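PDB 4IUP: protein SAWADEE HOMEODOMAIN HOMOLOG 1 from Arabidopsis thaliana, which acts in RNA-directed DNA methylation, associating with the RNA polymerase IV complex and reading methylated lysine 9 of histone H3 through its SAWADEE domain. Local coordinates for residues F6-A11 / Y17-F22; S55-S60 / L76-Q81; Y25-L28 / E32-V35; I61-E64 / R70-V73; F111-E116 / E122-E127. The protein carries 2 engineered substitutions. All coordinates share one frame; numbering follows the deposited sequence.

Contact 1 of 5, residues F6-A11 / Y17-F22; sequences FEAKSA and YDVSSF. With CVM (cymal-4), chain E.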
# COMPACT_ATOMS: atom_id res chain seq x y z
N PHE A 6 2.63 5.82 9.82
CA PHE A 6 1.42 5.93 9.02
C PHE A 6 1.66 6.21 7.55
O PHE A 6 2.69 6.75 7.16
CB PHE A 6 0.50 7.01 9.62
CG PHE A 6 0.12 6.73 11.05
CD1 PHE A 6 -0.95 5.88 11.33
CD2 PHE A 6 0.86 7.26 12.10
CE1 PHE A 6 -1.29 5.59 12.66
CE2 PHE A 6 0.52 6.97 13.43
CZ PHE A 6 -0.55 6.13 13.71
N GLU A 7 0.69 5.80 6.73
CA GLU A 7 0.62 6.18 5.33
C GLU A 7 -0.75 6.78 5.08
O GLU A 7 -1.72 6.46 5.79
CB GLU A 7 0.91 4.99 4.39
CG GLU A 7 0.00 3.74 4.58
CD GLU A 7 0.57 2.48 3.91
OE1 GLU A 7 1.80 2.38 3.76
OE2 GLU A 7 -0.22 1.58 3.54
N ALA A 8 -0.83 7.67 4.09
CA ALA A 8 -2.08 8.35 3.78
C ALA A 8 -2.41 8.28 2.30
O ALA A 8 -1.51 8.34 1.45
CB ALA A 8 -2.01 9.82 4.24
N LYS A 9 -3.67 8.19 1.98
CA LYS A 9 -4.08 8.06 0.61
C LYS A 9 -4.49 9.40 0.02
O LYS A 9 -5.40 10.03 0.47
CB LYS A 9 -5.21 7.09 0.51
CG LYS A 9 -5.73 6.86 -0.84
CD LYS A 9 -6.70 5.78 -0.63
CE LYS A 9 -7.80 5.91 -1.44
NZ LYS A 9 -7.29 5.39 -2.68
N SER A 10 -3.79 9.79 -1.01
CA SER A 10 -4.01 11.09 -1.62
C SER A 10 -5.32 11.07 -2.41
O SER A 10 -5.58 10.15 -3.18
CB SER A 10 -2.83 11.45 -2.51
OG SER A 10 -3.10 12.63 -3.24
N ALA A 11 -6.16 12.09 -2.21
CA ALA A 11 -7.39 12.23 -2.98
C ALA A 11 -7.10 12.73 -4.40
O ALA A 11 -8.02 12.82 -5.23
CB ALA A 11 -8.37 13.14 -2.27
N TYR A 17 0.95 7.36 0.43
CA TYR A 17 2.24 8.02 0.70
C TYR A 17 2.57 7.99 2.19
O TYR A 17 1.68 8.13 3.03
CB TYR A 17 2.20 9.47 0.19
CG TYR A 17 2.01 9.57 -1.31
CD1 TYR A 17 0.73 9.63 -1.88
CD2 TYR A 17 3.11 9.59 -2.17
CE1 TYR A 17 0.55 9.71 -3.27
CE2 TYR A 17 2.95 9.66 -3.56
CZ TYR A 17 1.67 9.73 -4.10
OH TYR A 17 1.51 9.81 -5.47
N ASP A 18 3.85 7.81 2.52
CA ASP A 18 4.28 7.83 3.92
C ASP A 18 4.07 9.21 4.55
O ASP A 18 4.42 10.23 3.95
CB ASP A 18 5.75 7.43 4.04
CG ASP A 18 5.99 5.96 3.77
OD1 ASP A 18 5.02 5.18 3.80
OD2 ASP A 18 7.16 5.58 3.54
N VAL A 19 3.50 9.22 5.75
CA VAL A 19 3.25 10.45 6.49
C VAL A 19 4.44 10.74 7.40
O VAL A 19 4.86 9.89 8.18
CB VAL A 19 1.97 10.35 7.36
CG1 VAL A 19 1.78 11.61 8.20
CG2 VAL A 19 0.75 10.10 6.47
N SER A 20 4.99 11.95 7.28
CA SER A 20 6.07 12.41 8.16
C SER A 20 5.50 12.96 9.47
O SER A 20 6.02 12.68 10.56
CB SER A 20 6.91 13.47 7.44
OG SER A 20 7.89 14.01 8.31
N SER A 21 4.42 13.73 9.37
CA SER A 21 3.73 14.25 10.55
C SER A 21 2.33 14.74 10.22
O SER A 21 1.96 14.90 9.04
CB SER A 21 4.54 15.38 11.20
OG SER A 21 4.66 16.50 10.34
N PHE A 22 1.55 14.97 11.27
CA PHE A 22 0.19 15.48 11.19
C PHE A 22 0.18 16.91 11.74
O PHE A 22 0.71 17.17 12.82
CB PHE A 22 -0.75 14.59 12.00
CG PHE A 22 -0.79 13.16 11.51
CD1 PHE A 22 0.17 12.23 11.92
CD2 PHE A 22 -1.81 12.72 10.67
CE1 PHE A 22 0.13 10.91 11.49
CE2 PHE A 22 -1.87 11.39 10.23
CZ PHE A 22 -0.89 10.49 10.63
C1 CVM E . -5.93 6.72 12.96
C2 CVM E . -5.33 7.98 12.34
C3 CVM E . -4.22 8.54 13.22
C4 CVM E . -4.43 10.05 13.43
C6 CVM E . -3.26 10.73 14.17
C7 CVM E . -3.76 11.34 15.49
C8 CVM E . -2.61 11.73 16.45
C9 CVM E . -1.25 11.82 15.74
C10 CVM E . -0.87 10.52 15.02
C11 CVM E . -2.09 9.77 14.44
O12 CVM E . -5.34 5.58 12.33
C13 CVM E . -6.28 4.76 11.58
O14 CVM E . -7.69 5.17 11.69
C15 CVM E . -8.56 4.39 10.81
C16 CVM E . -8.44 2.87 11.04
C17 CVM E . -7.00 2.35 11.24
C18 CVM E . -6.13 3.31 12.07
C19 CVM E . -10.03 4.81 11.00
O20 CVM E . -10.24 5.31 12.32
O21 CVM E . -7.03 1.07 11.89
O22 CVM E . -4.76 2.92 11.97
O23 CVM E . -8.99 2.19 9.90
O HOH W 1 3.80 8.29 10.23
O HOH W 2 3.86 3.20 2.36
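F6 O accepts the amide of V19 at 3.0 Å from V19 N, the first bond of the antiparallel β-hairpin that strand 6-9 and strand 16-27 form in the first half of this tandem-tudor-like SAWADEE domain. The bond is nearly straight (173°), but its donor stands above the carbonyl plane, and F6 O is shared with the guanidinium of R59. Two residues along, past the non-hydrogen-bonded pair E7 and D18, A8 and Y17 exchange both backbone bonds as a hydrogen-bonded pair, each 2.8 Å from N to O. F6 N and V19 O do not pair directly; a water bridges them, accepting from the first and donating to the second. A second water donates to E7 OE1 and D18 OD1, carboxylate oxygens 4.3 Å apart, and probably eases the repulsion between them. E7 OE2 is satisfied elsewhere, by R57 and S60; S10 OG pairs with E48, and the Y17 hydroxyl with D13.

The apolar end is aromatic. F6 has CG beside its backbone N (chi1 -59°), which swings the ring over to F22, whose edge meets the F6 face in an offset edge-to-face pair with planes at 80°. With an alanine in place of this ring, F22 would probably lose its aromatic partner and a gap would be likely to open beside the detergent cymal-4, which both rings line. The cyclohexyl group of the detergent covers one face of F22, while V19 CG1 lies on the opposite face, 3.7 Å from the ring plane.

Contact 2 of 5, residues S55-S60 / L76-Q81; sequences SVRERS and LMLCFQ. Engineered in segment 76-81: M77 (natural residue Leu). With CVM (cymal-4), chain E.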
# COMPACT_ATOMS: atom_id res chain seq x y z
N SER A 55 -8.56 7.16 4.63
CA SER A 55 -7.32 7.52 3.93
C SER A 55 -6.09 7.73 4.82
O SER A 55 -5.10 8.31 4.37
CB SER A 55 -7.58 8.74 3.03
OG SER A 55 -8.62 8.47 2.10
N VAL A 56 -6.16 7.27 6.06
CA VAL A 56 -4.99 7.20 6.96
C VAL A 56 -4.98 5.82 7.61
O VAL A 56 -6.00 5.39 8.17
CB VAL A 56 -5.01 8.28 8.07
CG1 VAL A 56 -3.77 8.17 8.97
CG2 VAL A 56 -5.09 9.68 7.49
N ARG A 57 -3.85 5.13 7.55
CA ARG A 57 -3.72 3.82 8.19
C ARG A 57 -2.29 3.57 8.61
O ARG A 57 -1.37 4.28 8.18
CB ARG A 57 -4.21 2.70 7.26
CG ARG A 57 -3.34 2.50 6.01
CD ARG A 57 -3.98 1.54 5.01
NE ARG A 57 -3.09 1.29 3.89
CZ ARG A 57 -3.44 0.73 2.74
NH1 ARG A 57 -4.70 0.34 2.54
NH2 ARG A 57 -2.53 0.57 1.78
N GLU A 58 -2.10 2.55 9.44
CA GLU A 58 -0.75 2.12 9.82
C GLU A 58 0.00 1.72 8.56
O GLU A 58 -0.57 1.11 7.65
CB GLU A 58 -0.82 0.97 10.82
CG GLU A 58 0.51 0.62 11.47
CD GLU A 58 0.39 -0.45 12.55
OE1 GLU A 58 1.44 -0.94 13.01
OE2 GLU A 58 -0.76 -0.80 12.93
N ARG A 59 1.29 2.05 8.52
CA ARG A 59 2.13 1.88 7.34
C ARG A 59 2.24 0.41 6.97
O ARG A 59 2.34 -0.45 7.84
CB ARG A 59 3.51 2.47 7.62
CG ARG A 59 4.42 2.61 6.40
CD ARG A 59 5.65 3.44 6.74
NE ARG A 59 5.30 4.84 7.03
CZ ARG A 59 6.14 5.72 7.59
NH1 ARG A 59 7.38 5.36 7.91
NH2 ARG A 59 5.73 6.97 7.81
N SER A 60 2.22 0.15 5.66
CA SER A 60 2.40 -1.20 5.12
C SER A 60 3.84 -1.65 5.40
O SER A 60 4.70 -0.83 5.69
CB SER A 60 2.08 -1.21 3.63
OG SER A 60 0.71 -0.90 3.41
N LEU A 76 -4.86 -8.28 0.98
CA LEU A 76 -4.67 -6.90 0.56
C LEU A 76 -3.18 -6.54 0.67
O LEU A 76 -2.57 -6.75 1.72
CB LEU A 76 -5.52 -5.95 1.42
CG LEU A 76 -5.29 -4.44 1.27
CD1 LEU A 76 -5.80 -3.95 -0.09
CD2 LEU A 76 -5.98 -3.70 2.41
N MSE A 77 -2.62 -6.02 -0.42
CA MSE A 77 -1.21 -5.61 -0.44
C MSE A 77 -1.12 -4.18 -0.95
O MSE A 77 -1.93 -3.75 -1.78
CB MSE A 77 -0.38 -6.50 -1.38
CG MSE A 77 -0.52 -7.99 -1.17
SE MSE A 77 0.09 -8.59 0.58
CE MSE A 77 2.03 -8.49 0.30
N LEU A 78 -0.11 -3.45 -0.47
CA LEU A 78 0.29 -2.20 -1.11
C LEU A 78 1.30 -2.54 -2.21
O LEU A 78 2.36 -3.12 -1.92
CB LEU A 78 0.89 -1.22 -0.10
CG LEU A 78 1.24 0.16 -0.68
CD1 LEU A 78 -0.03 0.94 -1.08
CD2 LEU A 78 2.09 0.99 0.29
N CYS A 79 0.98 -2.18 -3.45
CA CYS A 79 1.72 -2.63 -4.62
C CYS A 79 2.36 -1.48 -5.38
O CYS A 79 1.74 -0.44 -5.60
CB CYS A 79 0.79 -3.37 -5.58
SG CYS A 79 -0.13 -4.71 -4.85
N PHE A 80 3.61 -1.69 -5.78
CA PHE A 80 4.32 -0.71 -6.59
C PHE A 80 3.89 -0.83 -8.05
O PHE A 80 4.26 -1.78 -8.74
CB PHE A 80 5.84 -0.87 -6.44
CG PHE A 80 6.64 0.19 -7.15
CD1 PHE A 80 6.52 1.53 -6.80
CD2 PHE A 80 7.52 -0.16 -8.17
CE1 PHE A 80 7.26 2.51 -7.44
CE2 PHE A 80 8.27 0.83 -8.83
CZ PHE A 80 8.14 2.15 -8.46
N GLN A 81 3.10 0.14 -8.49
CA GLN A 81 2.49 0.14 -9.82
C GLN A 81 3.20 1.14 -10.71
O GLN A 81 3.01 2.36 -10.58
CB GLN A 81 1.00 0.47 -9.71
CG GLN A 81 0.19 0.36 -11.02
CD GLN A 81 -1.18 0.98 -10.90
OE1 GLN A 81 -2.18 0.30 -10.64
NE2 GLN A 81 -1.25 2.29 -11.07
C1 CVM E . -5.93 6.72 12.96
C2 CVM E . -5.33 7.98 12.34
C3 CVM E . -4.22 8.54 13.22
C4 CVM E . -4.43 10.05 13.43
C6 CVM E . -3.26 10.73 14.17
C7 CVM E . -3.76 11.34 15.49
C8 CVM E . -2.61 11.73 16.45
C9 CVM E . -1.25 11.82 15.74
C10 CVM E . -0.87 10.52 15.02
C11 CVM E . -2.09 9.77 14.44
O12 CVM E . -5.34 5.58 12.33
C13 CVM E . -6.28 4.76 11.58
O14 CVM E . -7.69 5.17 11.69
C15 CVM E . -8.56 4.39 10.81
C16 CVM E . -8.44 2.87 11.04
C17 CVM E . -7.00 2.35 11.24
C18 CVM E . -6.13 3.31 12.07
C19 CVM E . -10.03 4.81 11.00
O20 CVM E . -10.24 5.31 12.32
O21 CVM E . -7.03 1.07 11.89
O22 CVM E . -4.76 2.92 11.97
O23 CVM E . -8.99 2.19 9.90
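R57 reaches across to strand 76-81 with the end of its side chain, NH2 lying 3.8 Å from CD1 of L78. Its CG sits between the backbone N and the carbonyl carbon (chi1 66°), and the chain then runs fully extended to NE, carrying the guanidinium from strand 56-62 toward L76 and L78 of strand 76-83. L78 CD1 comes to the edge of that flat group, near its plane, while CD2 of L76 makes a looser, oblique approach to NH1. CB of L78 already faces S60 from the strand, and S60 OG lies 3.5 Å from L78 CB. With CG opposite the backbone N (chi1 -176°), L78 then divides its branches, CD1 going to R57 NH2 and CD2 to the side of S60. The two backbones run at a steep angle, 79° between the directions of their touching parts.

The polar ends find their partners outside the two segments. R57 NH2 forms a salt bridge with D91 and R57 NE one with E7, the guanidinium also makes a cation-pi contact with W16, and S60 OG bonds to E7 and to R132. Between the segments themselves the contact is thus purely van der Waals: the charge of R57 is answered by E7 and D91 outside it, and the leucine carbons may at most limit water on the side they cover.

Contact 3 of 5, residues Y25-L28 / E32-V35; sequences YRVL and ELEV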
# COMPACT_ATOMS: atom_id res chain seq x y z
N TYR A 25 -6.36 19.43 11.94
CA TYR A 25 -7.54 18.71 11.50
C TYR A 25 -8.65 19.71 11.15
O TYR A 25 -8.57 20.89 11.47
CB TYR A 25 -8.01 17.72 12.58
CG TYR A 25 -8.77 18.37 13.72
CD1 TYR A 25 -8.10 18.91 14.82
CD2 TYR A 25 -10.16 18.46 13.68
CE1 TYR A 25 -8.80 19.53 15.85
CE2 TYR A 25 -10.87 19.08 14.70
CZ TYR A 25 -10.19 19.60 15.78
OH TYR A 25 -10.90 20.20 16.80
N ARG A 26 -9.67 19.21 10.47
CA ARG A 26 -10.88 19.97 10.19
C ARG A 26 -12.06 19.02 10.09
O ARG A 26 -11.88 17.83 9.84
CB ARG A 26 -10.74 20.76 8.88
CG ARG A 26 -10.76 19.91 7.61
CD ARG A 26 -10.48 20.77 6.39
NE ARG A 26 -10.47 20.01 5.15
CZ ARG A 26 -10.31 20.56 3.95
NH1 ARG A 26 -10.14 21.87 3.83
NH2 ARG A 26 -10.30 19.79 2.86
N VAL A 27 -13.27 19.54 10.31
CA VAL A 27 -14.50 18.78 10.11
C VAL A 27 -15.29 19.44 8.99
O VAL A 27 -15.55 20.65 9.03
CB VAL A 27 -15.36 18.70 11.40
CG1 VAL A 27 -16.55 17.78 11.19
CG2 VAL A 27 -14.52 18.19 12.58
N LEU A 28 -15.65 18.66 7.98
CA LEU A 28 -16.47 19.17 6.89
C LEU A 28 -17.89 19.34 7.41
O LEU A 28 -18.29 18.68 8.37
CB LEU A 28 -16.41 18.23 5.68
CG LEU A 28 -15.02 17.94 5.10
CD1 LEU A 28 -15.09 17.00 3.91
CD2 LEU A 28 -14.28 19.23 4.72
N GLU A 32 -17.59 14.78 8.12
CA GLU A 32 -16.34 14.04 7.87
C GLU A 32 -15.13 14.70 8.51
O GLU A 32 -14.94 15.92 8.40
CB GLU A 32 -16.09 13.85 6.37
CG GLU A 32 -16.85 12.69 5.75
CD GLU A 32 -18.26 13.05 5.34
OE1 GLU A 32 -18.41 13.84 4.39
OE2 GLU A 32 -19.22 12.54 5.97
N LEU A 33 -14.33 13.89 9.19
CA LEU A 33 -13.12 14.36 9.79
C LEU A 33 -11.91 14.16 8.86
O LEU A 33 -11.69 13.09 8.39
CB LEU A 33 -12.91 13.65 11.12
CG LEU A 33 -11.66 13.94 11.92
CD1 LEU A 33 -11.79 15.24 12.69
CD2 LEU A 33 -11.32 12.80 12.88
N GLU A 34 -11.17 15.22 8.64
CA GLU A 34 -9.95 15.16 7.83
C GLU A 34 -8.76 15.67 8.64
O GLU A 34 -8.92 16.53 9.52
CB GLU A 34 -10.10 15.98 6.55
CG GLU A 34 -11.14 15.44 5.56
CD GLU A 34 -11.17 16.21 4.23
OE1 GLU A 34 -10.70 17.37 4.19
OE2 GLU A 34 -11.66 15.65 3.22
N VAL A 35 -7.58 15.14 8.36
CA VAL A 35 -6.34 15.65 8.95
C VAL A 35 -5.43 16.20 7.86
O VAL A 35 -5.46 15.72 6.72
CB VAL A 35 -5.57 14.58 9.78
CG1 VAL A 35 -6.25 14.35 11.12
CG2 VAL A 35 -5.43 13.25 9.01
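E32 O accepts the amide of L28 at 2.9 Å from L28 N, closing the turn end of the β-hairpin between strand 16-27 and strand 33-39. E32 also lays its CB against CD1 of L28, while its carboxylate turns back to T30. L33 follows, opposite V27 in a non-hydrogen-bonded pair; its CD1 meets CD2 of the Y25 ring at 3.7 Å and, on the same face, CG2 of V27.

E34 faces R26 in a hydrogen-bonded pair, exchanging both backbone bonds with it. Their side chains lie alongside and point the same way. The R26 chain is extended from CG to NE, which sets the guanidinium edge against the carboxylate: NE and NH2 both donate to E34 OE1, each at 2.8 Å, with that oxygen in the guanidinium plane and the two flat groups only 24° apart. A methionine in place of R26 would probably leave the E34 carboxylate without its positive mate. E34 OE2 meanwhile rests near CD1 of L28. V35, last in line, packs CG1 on CB of Y25.

Beyond the hairpin, strand 48-51 lies on the other side of strand 33-39: W49 touches E34 and makes a cation-pi contact with R26, and V35 packs on V50 and on V52 of helix 52-55.

Contact 4 of 5, residues I61-E64 / R70-V73; sequences IPVE and RVNV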
# COMPACT_ATOMS: atom_id res chain seq x y z
N ILE A 61 4.07 -2.96 5.31
CA ILE A 61 5.31 -3.57 5.80
C ILE A 61 5.99 -4.43 4.72
O ILE A 61 5.32 -5.26 4.10
CB ILE A 61 5.01 -4.45 7.06
CG1 ILE A 61 4.35 -3.61 8.16
CG2 ILE A 61 6.28 -5.16 7.57
CD1 ILE A 61 3.78 -4.42 9.33
N PRO A 62 7.31 -4.24 4.49
CA PRO A 62 8.00 -5.11 3.52
C PRO A 62 7.99 -6.58 3.96
O PRO A 62 7.98 -6.87 5.16
CB PRO A 62 9.43 -4.56 3.50
CG PRO A 62 9.28 -3.12 3.95
CD PRO A 62 8.21 -3.21 5.03
N VAL A 63 7.98 -7.49 3.00
CA VAL A 63 7.99 -8.91 3.29
C VAL A 63 9.35 -9.47 2.89
O VAL A 63 9.80 -9.28 1.77
CB VAL A 63 6.85 -9.65 2.54
CG1 VAL A 63 6.80 -11.13 2.93
CG2 VAL A 63 5.49 -9.00 2.84
N GLU A 64 10.02 -10.14 3.83
CA GLU A 64 11.33 -10.75 3.57
C GLU A 64 11.19 -12.09 2.85
O GLU A 64 10.18 -12.78 3.02
CB GLU A 64 12.12 -10.91 4.88
CG GLU A 64 12.46 -9.59 5.59
CD GLU A 64 13.23 -8.61 4.71
OE1 GLU A 64 14.22 -9.02 4.06
OE2 GLU A 64 12.85 -7.41 4.68
N ARG A 70 3.69 -16.15 4.06
CA ARG A 70 2.63 -15.43 4.78
C ARG A 70 1.72 -14.62 3.85
O ARG A 70 0.66 -14.14 4.27
CB ARG A 70 3.22 -14.54 5.88
CG ARG A 70 3.78 -13.20 5.38
CD ARG A 70 4.41 -12.41 6.52
NE ARG A 70 3.42 -12.05 7.54
CZ ARG A 70 3.72 -11.71 8.79
NH1 ARG A 70 4.98 -11.68 9.20
NH2 ARG A 70 2.75 -11.39 9.64
N VAL A 71 2.15 -14.45 2.61
CA VAL A 71 1.34 -13.79 1.59
C VAL A 71 0.44 -14.84 0.94
O VAL A 71 0.93 -15.84 0.41
CB VAL A 71 2.21 -13.09 0.52
CG1 VAL A 71 1.35 -12.35 -0.49
CG2 VAL A 71 3.20 -12.13 1.18
N ASN A 72 -0.87 -14.61 1.00
CA ASN A 72 -1.85 -15.57 0.49
C ASN A 72 -2.84 -14.94 -0.47
O ASN A 72 -3.07 -13.73 -0.42
CB ASN A 72 -2.61 -16.21 1.66
CG ASN A 72 -1.71 -17.06 2.54
OD1 ASN A 72 -1.11 -18.03 2.07
ND2 ASN A 72 -1.63 -16.70 3.81
N VAL A 73 -3.40 -15.76 -1.36
CA VAL A 73 -4.51 -15.36 -2.22
C VAL A 73 -5.60 -14.73 -1.35
O VAL A 73 -5.93 -15.26 -0.28
CB VAL A 73 -5.07 -16.57 -3.03
CG1 VAL A 73 -6.39 -16.22 -3.72
CG2 VAL A 73 -4.04 -17.04 -4.06
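V63 CG1 meets V71 CG2 at 4.1 Å, a methyl-to-methyl contact between the end of strand 56-62 and the loop that leads on to strand 76-83, beside the zinc-binding part of the SAWADEE domain. V71 uses a single branch: its CG2 points toward the fork of V63, whose CG2 is hardly farther off than its CG1. In V63, CG1 lies opposite the backbone N (chi1 -176°), and the first torsion of V71 is almost the same. The two side chains meet at a slant, and the backbones stay well apart, 8.4 Å between the CA atoms of V63 and V71. CG1 of V63 also comes within 4.4 Å of CG in R70, where the aliphatic base of the arginine borders the pair.

The next shell is polar. The R70 guanidinium turns to E67, which pairs with NH1 and also takes the backbone amide of E64, so E67 bonds to residues of both segments. D75 accepts from the backbone N of N72 in the outgoing loop. On the strand side, I61 is bonded through its backbone to R131 of strand 129-131, and V63 packs against R131 as well.

Farther out lies the metal site of C68, H102, C107 and C109. C68 belongs to the loop between the two segments, and the nearest side-chain atoms of V63 and C68 are about 5 Å apart. V71 has a further apolar neighbour in the engineered M77, present as selenomethionine: V71 CG2 lies 3.9 Å from M77 CE.

Contact 5 of 5, residues F111-E116 / E122-E127; sequences FLVRYE and ESLGLE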
# COMPACT_ATOMS: atom_id res chain seq x y z
N PHE A 111 3.34 -13.12 -7.90
CA PHE A 111 2.05 -12.78 -7.31
C PHE A 111 1.24 -12.01 -8.33
O PHE A 111 1.62 -10.90 -8.72
CB PHE A 111 2.25 -11.94 -6.04
CG PHE A 111 3.14 -12.60 -5.01
CD1 PHE A 111 2.60 -13.37 -3.98
CD2 PHE A 111 4.53 -12.43 -5.06
CE1 PHE A 111 3.42 -13.99 -3.03
CE2 PHE A 111 5.36 -13.04 -4.12
CZ PHE A 111 4.80 -13.82 -3.10
N LEU A 112 0.15 -12.60 -8.80
CA LEU A 112 -0.77 -11.88 -9.68
C LEU A 112 -1.68 -11.04 -8.80
O LEU A 112 -2.39 -11.57 -7.94
CB LEU A 112 -1.58 -12.84 -10.56
CG LEU A 112 -2.63 -12.21 -11.48
CD1 LEU A 112 -1.97 -11.56 -12.68
CD2 LEU A 112 -3.65 -13.26 -11.93
N VAL A 113 -1.63 -9.72 -8.98
CA VAL A 113 -2.46 -8.83 -8.19
C VAL A 113 -3.51 -8.17 -9.07
O VAL A 113 -3.29 -7.97 -10.26
CB VAL A 113 -1.64 -7.76 -7.38
CG1 VAL A 113 -0.50 -8.42 -6.60
CG2 VAL A 113 -1.10 -6.64 -8.28
N ARG A 114 -4.67 -7.88 -8.47
CA ARG A 114 -5.69 -7.10 -9.13
C ARG A 114 -5.84 -5.79 -8.38
O ARG A 114 -6.16 -5.78 -7.19
CB ARG A 114 -7.02 -7.85 -9.15
CG ARG A 114 -8.14 -7.11 -9.87
CD ARG A 114 -9.40 -7.96 -9.93
NE ARG A 114 -9.23 -9.13 -10.79
CZ ARG A 114 -10.23 -9.93 -11.17
NH1 ARG A 114 -11.48 -9.68 -10.78
NH2 ARG A 114 -9.99 -10.97 -11.95
N TYR A 115 -5.59 -4.69 -9.09
CA TYR A 115 -5.67 -3.36 -8.49
C TYR A 115 -7.09 -2.97 -8.15
O TYR A 115 -8.01 -3.15 -8.95
CB TYR A 115 -5.02 -2.32 -9.40
CG TYR A 115 -3.53 -2.50 -9.49
CD1 TYR A 115 -2.71 -2.25 -8.38
CD2 TYR A 115 -2.93 -2.93 -10.67
CE1 TYR A 115 -1.34 -2.43 -8.46
CE2 TYR A 115 -1.55 -3.11 -10.76
CZ TYR A 115 -0.77 -2.86 -9.64
OH TYR A 115 0.59 -3.03 -9.72
N GLU A 116 -7.26 -2.46 -6.96
CA GLU A 116 -8.56 -2.15 -6.46
C GLU A 116 -9.28 -1.07 -7.30
O GLU A 116 -10.44 -1.23 -7.63
CB GLU A 116 -8.42 -1.78 -5.01
CG GLU A 116 -9.64 -1.99 -4.20
CD GLU A 116 -9.48 -1.55 -2.79
OE1 GLU A 116 -9.12 -0.38 -2.57
OE2 GLU A 116 -9.72 -2.37 -1.90
N GLU A 122 -1.70 -7.35 -12.72
CA GLU A 122 -0.26 -7.30 -12.98
C GLU A 122 0.42 -8.41 -12.20
O GLU A 122 0.04 -8.70 -11.06
CB GLU A 122 0.32 -5.94 -12.58
CG GLU A 122 1.81 -5.77 -12.87
CD GLU A 122 2.32 -4.34 -12.67
OE1 GLU A 122 1.57 -3.47 -12.17
OE2 GLU A 122 3.49 -4.09 -13.02
N SER A 123 1.41 -9.05 -12.82
CA SER A 123 2.25 -10.02 -12.13
C SER A 123 3.42 -9.31 -11.46
O SER A 123 4.22 -8.66 -12.12
CB SER A 123 2.75 -11.08 -13.11
OG SER A 123 1.66 -11.86 -13.58
N LEU A 124 3.51 -9.44 -10.13
CA LEU A 124 4.53 -8.75 -9.34
C LEU A 124 5.38 -9.72 -8.54
O LEU A 124 4.91 -10.79 -8.13
CB LEU A 124 3.89 -7.72 -8.40
CG LEU A 124 3.15 -6.53 -9.04
CD1 LEU A 124 2.49 -5.68 -7.97
CD2 LEU A 124 4.10 -5.68 -9.86
N GLY A 125 6.63 -9.34 -8.31
CA GLY A 125 7.48 -10.07 -7.39
C GLY A 125 7.32 -9.53 -5.98
O GLY A 125 6.71 -8.46 -5.76
N LEU A 126 7.86 -10.27 -5.02
CA LEU A 126 7.79 -9.87 -3.62
C LEU A 126 8.39 -8.47 -3.40
O LEU A 126 7.97 -7.73 -2.51
CB LEU A 126 8.50 -10.89 -2.72
CG LEU A 126 8.18 -10.79 -1.22
CD1 LEU A 126 6.71 -11.12 -0.97
CD2 LEU A 126 9.09 -11.70 -0.40
N GLU A 127 9.36 -8.11 -4.23
CA GLU A 127 10.09 -6.85 -4.08
C GLU A 127 9.26 -5.61 -4.45
O GLU A 127 9.72 -4.48 -4.27
CB GLU A 127 11.41 -6.89 -4.87
CG GLU A 127 11.29 -6.68 -6.39
CD GLU A 127 10.71 -7.86 -7.16
OE1 GLU A 127 10.63 -8.99 -6.62
OE2 GLU A 127 10.35 -7.65 -8.34
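Y115 and E122 are brought together by two different torsions: the tyrosine ring swings to the side of its backbone N (chi1 -68°), while the glutamate runs out extended with CG opposite its own N (chi1 -177°). They meet across the antiparallel β-hairpin of strands 110-115 and 121-124, at the edge of the second half of the tandem-tudor-like domain. The Y115 hydroxyl donates to E122 OE1 at 2.7 Å from OH; it reaches that oxygen from above the carboxylate plane, and the ring and carboxylate are turned 62° apart. E122 OE1 itself lies at the edge of the ring, near its plane.

Four backbone bonds hold the strands. V113 and E122 form one hydrogen-bonded pair and F111 and L124 the other, and the bond from V113 N to E122 O is nearly straight. Between them L112 and S123 form a non-hydrogen-bonded pair, with L112 CD1 against S123 OG on the opposite face of the sheet.

On the face of V113, E122 and L124, where the end of Y115 also comes in, the apolar chains close up. V113 CG2 touches L124 CD1, 3.7 Å away, and also lies over one face of the tyrosine ring; C79 of strand 76-83 packs on Y115 and L124 from beyond. F111 turns its edge to L124 O and sits beside C109, whose zinc ion is about 5 Å from the F111 side chain. L126, which touches the zinc ligand C107, completes the cluster by setting CD1 3.9 Å from F111 CE2.

From the N terminus, contact 1 closes the first hairpin, and contact 3 the next, sharing strand 16-27 with it; F22 and V35 touch between them. Contact 2 then closes the longer loop from strand 56-62 to strand 76-83, and contact 4 lies within that loop, joined to contact 2 where M77 meets V71. Contact 5 comes last, closing the hairpin of strands 110-115 and 121-124. None of them cross. Contacts 1 and 3 build the half that holds the detergent, contacts 4 and 5 flank the zinc site and touch through V71 and F111, and contact 2, near the centre of the chain, joins the two halves, with E7 meeting S60 on one side and C79 meeting Y115 on the other.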